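Local structure of periplasmic sugar-binding protein (Chloroflexus aurantiacus, 4RXU) at residues T28-A32 with G60-E64; I92-T98 with L120-T124. The protein binds D-glucose between two lobes and probably serves as the solute-binding component of an ABC-type carbohydrate transporter. All coordinates share one frame; numbering follows the deposited sequence.

Contact 1 (T28-A32 with G60-E64); sequences TQQLA and GYQVE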
loop_
_atom_site.group_PDB
_atom_site.type_symbol
_atom_site.label_atom_id
_atom_site.label_comp_id
_atom_site.label_asym_id
_atom_site.label_seq_id
_atom_site.Cartn_x
_atom_site.Cartn_y
_atom_site.Cartn_z
ATOM N N THR A 28 -0.281 33.245 -4.540
ATOM C CA THR A 28 0.286 32.046 -3.861
ATOM C C THR A 28 1.789 32.256 -3.639
ATOM O O THR A 28 2.380 33.173 -4.226
ATOM C CB THR A 28 0.026 30.766 -4.690
ATOM O OG1 THR A 28 0.922 30.703 -5.806
ATOM C CG2 THR A 28 -1.431 30.741 -5.188
ATOM N N GLN A 29 2.406 31.431 -2.797
ATOM C CA GLN A 29 3.860 31.480 -2.638
ATOM C C GLN A 29 4.499 30.203 -3.176
ATOM O O GLN A 29 4.029 29.090 -2.935
ATOM C CB GLN A 29 4.311 31.775 -1.195
ATOM C CG GLN A 29 3.701 30.907 -0.108
ATOM C CD GLN A 29 4.104 31.317 1.307
ATOM O OE1 GLN A 29 3.240 31.503 2.169
ATOM N NE2 GLN A 29 5.409 31.440 1.561
ATOM N N GLN A 30 5.572 30.384 -3.935
ATOM C CA GLN A 30 6.354 29.269 -4.406
ATOM C C GLN A 30 7.167 28.782 -3.215
ATOM O O GLN A 30 7.909 29.549 -2.598
ATOM C CB GLN A 30 7.317 29.700 -5.505
ATOM C CG GLN A 30 6.874 29.453 -6.929
ATOM C CD GLN A 30 7.996 29.801 -7.887
ATOM O OE1 GLN A 30 8.836 30.652 -7.587
ATOM N NE2 GLN A 30 8.031 29.137 -9.033
ATOM N N LEU A 31 7.003 27.518 -2.873
ATOM C CA LEU A 31 7.848 26.905 -1.859
ATOM C C LEU A 31 8.992 26.147 -2.521
ATOM O O LEU A 31 8.821 25.549 -3.577
ATOM C CB LEU A 31 7.039 25.937 -0.988
ATOM C CG LEU A 31 5.905 26.543 -0.165
ATOM C CD1 LEU A 31 5.314 25.457 0.721
ATOM C CD2 LEU A 31 6.339 27.731 0.664
ATOM N N ALA A 32 10.145 26.155 -1.862
ATOM C CA ALA A 32 11.327 25.412 -2.323
ATOM C C ALA A 32 11.216 23.950 -1.936
ATOM O O ALA A 32 12.018 23.386 -1.171
ATOM C CB ALA A 32 12.596 26.042 -1.789
ATOM N N GLY A 60 -2.345 28.257 -0.220
ATOM C CA GLY A 60 -1.725 29.223 -1.122
ATOM C C GLY A 60 -0.275 28.900 -1.424
ATOM O O GLY A 60 0.552 29.795 -1.524
ATOM N N TYR A 61 0.025 27.609 -1.549
ATOM C CA TYR A 61 1.381 27.142 -1.841
ATOM C C TYR A 61 1.441 26.606 -3.262
ATOM O O TYR A 61 0.491 25.988 -3.747
ATOM C CB TYR A 61 1.823 26.005 -0.913
ATOM C CG TYR A 61 1.978 26.313 0.559
ATOM C CD1 TYR A 61 2.273 27.596 1.031
ATOM C CD2 TYR A 61 1.878 25.279 1.487
ATOM C CE1 TYR A 61 2.423 27.838 2.393
ATOM C CE2 TYR A 61 2.025 25.505 2.840
ATOM C CZ TYR A 61 2.303 26.779 3.296
ATOM O OH TYR A 61 2.450 26.939 4.654
ATOM N N GLN A 62 2.554 26.899 -3.927
ATOM C CA GLN A 62 2.859 26.303 -5.212
ATOM C C GLN A 62 4.090 25.418 -5.099
ATOM O O GLN A 62 5.171 25.867 -4.701
ATOM C CB GLN A 62 3.079 27.333 -6.308
ATOM C CG GLN A 62 2.907 26.691 -7.684
ATOM C CD GLN A 62 4.189 26.605 -8.499
ATOM O OE1 GLN A 62 4.978 25.660 -8.376
ATOM N NE2 GLN A 62 4.378 27.589 -9.377
ATOM N N VAL A 63 3.880 24.149 -5.416
ATOM C CA VAL A 63 4.909 23.111 -5.334
ATOM C C VAL A 63 4.748 22.190 -6.547
ATOM O O VAL A 63 3.648 21.692 -6.831
ATOM C CB VAL A 63 4.740 22.287 -4.043
ATOM C CG1 VAL A 63 5.646 21.063 -4.026
ATOM C CG2 VAL A 63 4.956 23.141 -2.809
ATOM N N GLU A 64 5.846 21.959 -7.259
ATOM C CA GLU A 64 5.793 21.120 -8.446
ATOM C C GLU A 64 5.690 19.639 -8.061
ATOM O O GLU A 64 6.378 19.178 -7.147
ATOM C CB GLU A 64 7.006 21.351 -9.357
ATOM C CG GLU A 64 6.909 20.615 -10.687
ATOM C CD GLU A 64 7.969 21.045 -11.691
ATOM O OE1 GLU A 64 9.018 21.581 -11.263
ATOM O OE2 GLU A 64 7.756 20.847 -12.909
HETATM O O HOH W 1 7.682 25.829 -6.116
#
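Leu-31 lays its CD1 methyl over one face of the Tyr-61 ring. CD1 sits 3.6 Å from the ring centroid of Tyr-61 and 17° off the ring normal, a CH-pi contact. Gln-29 takes the edge of the same ring. Its OE1 lies near the ring plane, 3.8 Å from Tyr-61 CE1, and the amide stands nearly perpendicular to the ring. With CG anti to its carbonyl carbon (chi1 -65°), the Tyr-61 ring comes to lie under Leu-31 CD1. Replacing Tyr-61 by an alanine would probably open a gap under Leu-31 CD1 and take away the ring edge beside Gln-29 OE1. On the other side of the sheet, the side chains of Gln-30 and Gln-62 run side by side. Three backbone bonds set this parallel register. Gln-29 N donates to Gly-60 O, Gln-62 N to Gln-29 O, and Leu-31 N to Gln-62 O at 3.1 Å. Water 1 also donates to Leu-31 O and Gln-62 O. Gly-60, with positive phi, ends helix 44-59 in a Schellman motif. The contact joins strands 29-37 and 61-67 of a beta-alpha-beta unit whose helix is 44-59. Helix 300-315 packs on Leu-31 and Tyr-61, while Leu-56 of helix 44-59 touches Tyr-61 and Val-63.

Contact 2 (I92-T98 with L120-T124); sequences ICPHDGT and LIRET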
loop_
_atom_site.group_PDB
_atom_site.type_symbol
_atom_site.label_atom_id
_atom_site.label_comp_id
_atom_site.label_asym_id
_atom_site.label_seq_id
_atom_site.Cartn_x
_atom_site.Cartn_y
_atom_site.Cartn_z
ATOM N N ILE A 92 9.341 12.449 -1.677
ATOM C CA ILE A 92 9.514 11.443 -2.730
ATOM C C ILE A 92 8.966 10.069 -2.341
ATOM O O ILE A 92 9.362 9.510 -1.315
ATOM C CB ILE A 92 10.997 11.313 -3.185
ATOM C CG1 ILE A 92 11.135 10.203 -4.239
ATOM C CG2 ILE A 92 11.956 11.106 -2.006
ATOM C CD1 ILE A 92 12.450 10.265 -4.989
ATOM N N CYS A 93 8.066 9.563 -3.192
ATOM C CA CYS A 93 7.614 8.201 -3.120
ATOM C C CYS A 93 8.334 7.402 -4.211
ATOM O O CYS A 93 8.065 7.601 -5.390
ATOM C CB CYS A 93 6.112 8.112 -3.275
ATOM S SG CYS A 93 5.547 6.419 -3.277
ATOM N N PRO A 94 9.246 6.484 -3.802
ATOM C CA PRO A 94 10.032 5.801 -4.782
ATOM C C PRO A 94 9.270 4.758 -5.551
ATOM O O PRO A 94 8.410 4.059 -5.006
ATOM C CB PRO A 94 11.132 5.114 -3.951
ATOM C CG PRO A 94 10.538 4.953 -2.600
ATOM C CD PRO A 94 9.758 6.230 -2.440
ATOM N N HIS A 95 9.617 4.630 -6.821
ATOM C CA HIS A 95 9.153 3.464 -7.560
ATOM C C HIS A 95 9.774 2.168 -7.050
ATOM O O HIS A 95 9.080 1.190 -6.760
ATOM C CB HIS A 95 9.447 3.591 -9.030
ATOM C CG HIS A 95 9.069 2.356 -9.758
ATOM N ND1 HIS A 95 7.773 1.894 -9.770
ATOM C CD2 HIS A 95 9.819 1.414 -10.366
ATOM C CE1 HIS A 95 7.730 0.746 -10.414
ATOM N NE2 HIS A 95 8.958 0.443 -10.804
ATOM N N ASP A 96 11.088 2.198 -6.900
ATOM C CA ASP A 96 11.846 1.061 -6.414
ATOM C C ASP A 96 12.666 1.556 -5.238
ATOM O O ASP A 96 13.518 2.405 -5.398
ATOM C CB ASP A 96 12.732 0.488 -7.520
ATOM C CG ASP A 96 13.557 -0.702 -7.062
ATOM O OD1 ASP A 96 14.148 -0.693 -5.949
ATOM O OD2 ASP A 96 13.637 -1.658 -7.834
ATOM N N GLY A 97 12.388 1.041 -4.052
ATOM C CA GLY A 97 12.923 1.668 -2.838
ATOM C C GLY A 97 14.439 1.639 -2.764
ATOM O O GLY A 97 15.075 2.619 -2.462
ATOM N N THR A 98 15.017 0.480 -3.069
ATOM C CA THR A 98 16.459 0.344 -3.037
ATOM C C THR A 98 17.104 1.136 -4.152
ATOM O O THR A 98 18.115 1.824 -3.921
ATOM C CB THR A 98 16.874 -1.118 -3.103
ATOM O OG1 THR A 98 16.428 -1.757 -1.907
ATOM C CG2 THR A 98 18.398 -1.248 -3.177
ATOM N N LEU A 120 9.276 3.588 1.487
ATOM C CA LEU A 120 10.581 3.875 2.037
ATOM C C LEU A 120 11.712 3.674 1.021
ATOM O O LEU A 120 11.831 2.630 0.395
ATOM C CB LEU A 120 10.796 2.953 3.245
ATOM C CG LEU A 120 12.032 3.188 4.111
ATOM C CD1 LEU A 120 12.101 4.617 4.634
ATOM C CD2 LEU A 120 12.061 2.154 5.232
ATOM N N ILE A 121 12.549 4.696 0.873
ATOM C CA ILE A 121 13.820 4.562 0.167
ATOM C C ILE A 121 14.770 3.768 1.043
ATOM O O ILE A 121 14.928 4.064 2.224
ATOM C CB ILE A 121 14.438 5.938 -0.146
ATOM C CG1 ILE A 121 13.534 6.654 -1.152
ATOM C CG2 ILE A 121 15.840 5.764 -0.715
ATOM C CD1 ILE A 121 13.968 8.047 -1.536
ATOM N N ARG A 122 15.414 2.772 0.448
ATOM C CA ARG A 122 16.252 1.825 1.167
ATOM C C ARG A 122 17.723 1.925 0.869
ATOM O O ARG A 122 18.123 2.493 -0.141
ATOM C CB ARG A 122 15.774 0.404 0.885
ATOM C CG ARG A 122 14.393 0.135 1.462
ATOM C CD ARG A 122 13.992 -1.309 1.240
ATOM N NE ARG A 122 14.639 -2.206 2.208
ATOM C CZ ARG A 122 15.602 -3.075 1.964
ATOM N NH1 ARG A 122 16.122 -3.228 0.750
ATOM N NH2 ARG A 122 16.054 -3.809 2.983
ATOM N N GLU A 123 18.511 1.378 1.790
ATOM C CA GLU A 123 19.952 1.104 1.594
ATOM C C GLU A 123 20.771 2.384 1.443
ATOM O O GLU A 123 21.744 2.464 0.679
ATOM C CB GLU A 123 20.177 0.162 0.417
ATOM C CG GLU A 123 19.532 -1.214 0.561
ATOM C CD GLU A 123 19.883 -1.976 1.838
ATOM O OE1 GLU A 123 20.843 -1.626 2.548
ATOM O OE2 GLU A 123 19.178 -2.963 2.132
ATOM N N THR A 124 20.363 3.383 2.204
ATOM C CA THR A 124 21.103 4.638 2.320
ATOM C C THR A 124 20.748 5.373 3.583
ATOM O O THR A 124 19.634 5.277 4.098
ATOM C CB THR A 124 20.899 5.614 1.134
ATOM O OG1 THR A 124 21.653 6.812 1.373
ATOM C CG2 THR A 124 19.451 5.979 0.914
#
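Ile-121 meets two side chains of 92-98 with different parts of its longer branch. CG1 packs obliquely on the ring of Pro-94, 3.7 Å from Pro-94 CG, and CD1 reaches Ile-92 CG2, also at 3.7 Å. The Ile-92 and Ile-121 side chains cross at about a right angle. A chi1 of -66° sets CG1 beside the backbone N and aims the long branch at Pro-94 and Ile-92. Arg-122 runs obliquely across Thr-98. Its chain bends at chi3 (79°), and NH1 gives a hydrogen bond to Thr-98 OG1 at 3.1 Å. The hydroxyl lies close to the guanidinium plane, but the bond is bent, 142° at the hydrogen. Arg-122 NH2 also pairs with Glu-123 OE2 at 3.3 Å, which would limit rotation of the guanidinium. Glu-123 OE1 forms a salt bridge with Lys-330. The backbone closes the contact: Arg-122 N donates to Gly-97 O at 2.9 Å, from above the carbonyl plane. Gly-97 comes so near Leu-120 O that a beta carbon there would clash. These loops follow strands 89-92 and 113-117, which pair in parallel within the mixed sheet. In periplasmic binding proteins such loops border the sugar cleft; here Asp-118 and Arg-119, just before Leu-120, line the glucose pocket.

Contact 1 is a surface contact and contact 2 a buried one, with centres about 25 Å apart. Both sit on the same mixed sheet, contact 1 within its strands and contact 2 in the loops beyond two of them. They hold different elements. Contact 1 pairs strands 29-37 and 61-67, where regular parallel ladder bonds do most of the polar work and glutamines occupy the exposed flanks. Contact 2 joins loops beyond strands 89-92 and 113-117. It has one backbone bond across it, an aliphatic cluster and an arginine bonded to a threonine. Strand 29-37 also pairs with 89-92, so the sheet itself connects the two places. In contact 2 the Pro-94 side chain is about 9 Å from the glucose.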